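Local coordinates for protein replisome organizer (Bacillus phage SPP1, PDB 1NO1) that acts as a helicase loader and inhibitor, and probably helps deliver the replicative helicase during SPP1 phage DNA replication, at residues 7-12 with 40-45. Numbering follows the deposited sequence.
Sequences VQILKA and YELEEI
Ile9 and Ile45 bring the two backbones closest, their CA atoms 7.8 Å apart, where the middle of helix 3-16 faces the first turn of helix 42-55. Glu41 is the N-cap residue of helix 42-55; Leu42 and Ile45, three residues apart and hence on the same face of its first turn, both point toward helix 3-16. The contact converges on one methyl group: CD1 of Ile9 lies 3.9 Å from CG2 of Ile45 and 4.1 Å from CD1 of Leu42, both van der Waals separations between apolar atoms. The two approaches differ in direction. Ile9 crosses Ile45 at about a right angle, whereas Ile9 and Leu42 pass alongside each other, running in opposite senses. Ile45 presents its short branch: CG2 stands anti to the backbone N while CG1 (chi1 -59°) swings beside it, and the end of that longer arm leads away from helix 3-16. The methyls of Leu42 part: CD1 meets Ile9, while CD2 lies 4.2 Å from OE1 of Gln8, a loose contact of a methyl with an amide oxygen. Gln8, extended beyond CG, meets Leu42 nearly perpendicularly. The buried surface, 180 Å² summed over both sides, marks a small interface that runs from the buried Ile9 and Ile45 to partly exposed Leu42 and exposed Gln8. Further along, Ile9 and Ala12 touch Met46, and Ala12 also meets Leu49, continuing the apolar seam down helix 42-55. Ile45 additionally touches Leu65 in the loop after helix 42-55, while Leu10 packs on Val30 and Trp33 of helix 26-37, placing helix 3-16 in contact with the other two helices of this strandless domain.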
# COMPACT_ATOMS: atom_id res chain seq x y z
N VAL A 7 2.64 -6.41 -4.02
CA VAL A 7 1.32 -6.87 -4.38
C VAL A 7 0.44 -7.06 -3.11
O VAL A 7 -0.76 -6.75 -3.15
CB VAL A 7 1.37 -8.18 -5.19
CG1 VAL A 7 -0.02 -8.79 -5.37
CG2 VAL A 7 2.03 -7.94 -6.54
N GLN A 8 1.01 -7.58 -2.01
CA GLN A 8 0.20 -7.72 -0.79
C GLN A 8 -0.19 -6.40 -0.15
O GLN A 8 -1.30 -6.26 0.29
CB GLN A 8 0.90 -8.46 0.35
CG GLN A 8 1.70 -9.64 0.02
CD GLN A 8 1.83 -10.57 1.22
OE1 GLN A 8 2.74 -11.43 1.25
NE2 GLN A 8 0.93 -10.43 2.21
N ILE A 9 0.75 -5.46 -0.03
CA ILE A 9 0.41 -4.15 0.51
C ILE A 9 -0.80 -3.59 -0.26
O ILE A 9 -1.77 -3.15 0.35
CB ILE A 9 1.60 -3.20 0.36
CG1 ILE A 9 2.73 -3.65 1.27
CG2 ILE A 9 1.18 -1.75 0.68
CD1 ILE A 9 2.32 -3.57 2.76
N LEU A 10 -0.77 -3.66 -1.58
CA LEU A 10 -1.87 -3.06 -2.34
C LEU A 10 -3.20 -3.82 -2.15
O LEU A 10 -4.28 -3.23 -2.18
CB LEU A 10 -1.52 -2.92 -3.82
CG LEU A 10 -0.51 -1.80 -4.13
CD1 LEU A 10 0.14 -1.98 -5.49
CD2 LEU A 10 -1.14 -0.40 -4.02
N LYS A 11 -3.12 -5.11 -1.92
CA LYS A 11 -4.33 -5.92 -1.69
C LYS A 11 -4.96 -5.56 -0.34
O LYS A 11 -6.17 -5.61 -0.17
CB LYS A 11 -3.99 -7.41 -1.78
CG LYS A 11 -5.02 -8.36 -1.22
CD LYS A 11 -6.01 -8.86 -2.28
CE LYS A 11 -7.08 -9.77 -1.66
NZ LYS A 11 -7.88 -10.45 -2.75
N ALA A 12 -4.12 -5.16 0.61
CA ALA A 12 -4.61 -4.77 1.94
C ALA A 12 -5.31 -3.40 1.90
O ALA A 12 -6.38 -3.20 2.52
CB ALA A 12 -3.46 -4.80 2.97
N TYR A 40 12.31 -0.89 1.99
CA TYR A 40 11.59 -1.20 3.24
C TYR A 40 11.22 -2.69 3.48
O TYR A 40 11.23 -3.49 2.56
CB TYR A 40 10.33 -0.32 3.32
CG TYR A 40 10.69 1.13 3.33
CD1 TYR A 40 10.91 1.81 2.13
CD2 TYR A 40 10.95 1.79 4.54
CE1 TYR A 40 11.32 3.14 2.11
CE2 TYR A 40 11.33 3.12 4.56
CZ TYR A 40 11.52 3.79 3.33
OH TYR A 40 11.93 5.11 3.32
N GLU A 41 10.87 -3.04 4.72
CA GLU A 41 10.46 -4.41 5.06
C GLU A 41 8.92 -4.61 5.13
O GLU A 41 8.18 -3.75 5.57
CB GLU A 41 11.18 -4.91 6.34
N LEU A 42 8.45 -5.74 4.64
CA LEU A 42 7.02 -5.99 4.58
C LEU A 42 6.27 -5.80 5.94
O LEU A 42 5.23 -5.15 6.00
CB LEU A 42 6.81 -7.43 4.08
CG LEU A 42 5.35 -7.86 4.14
CD1 LEU A 42 4.51 -7.02 3.18
CD2 LEU A 42 5.24 -9.35 3.86
N GLU A 43 6.82 -6.33 7.02
CA GLU A 43 6.21 -6.26 8.34
C GLU A 43 6.00 -4.81 8.84
O GLU A 43 4.91 -4.46 9.29
CB GLU A 43 6.95 -7.15 9.40
CG GLU A 43 6.18 -7.32 10.70
CD GLU A 43 6.88 -8.12 11.80
OE1 GLU A 43 8.05 -8.52 11.65
OE2 GLU A 43 6.24 -8.35 12.84
N GLU A 44 7.01 -3.96 8.70
CA GLU A 44 6.90 -2.57 9.15
C GLU A 44 5.82 -1.77 8.42
O GLU A 44 5.07 -1.06 9.07
CB GLU A 44 8.26 -1.83 9.09
N ILE A 45 5.74 -1.90 7.10
CA ILE A 45 4.79 -1.15 6.29
C ILE A 45 3.33 -1.58 6.52
O ILE A 45 2.43 -0.73 6.49
CB ILE A 45 5.20 -1.25 4.78
CG1 ILE A 45 6.59 -0.69 4.57
CG2 ILE A 45 4.30 -0.45 3.87
CD1 ILE A 45 6.81 0.62 5.23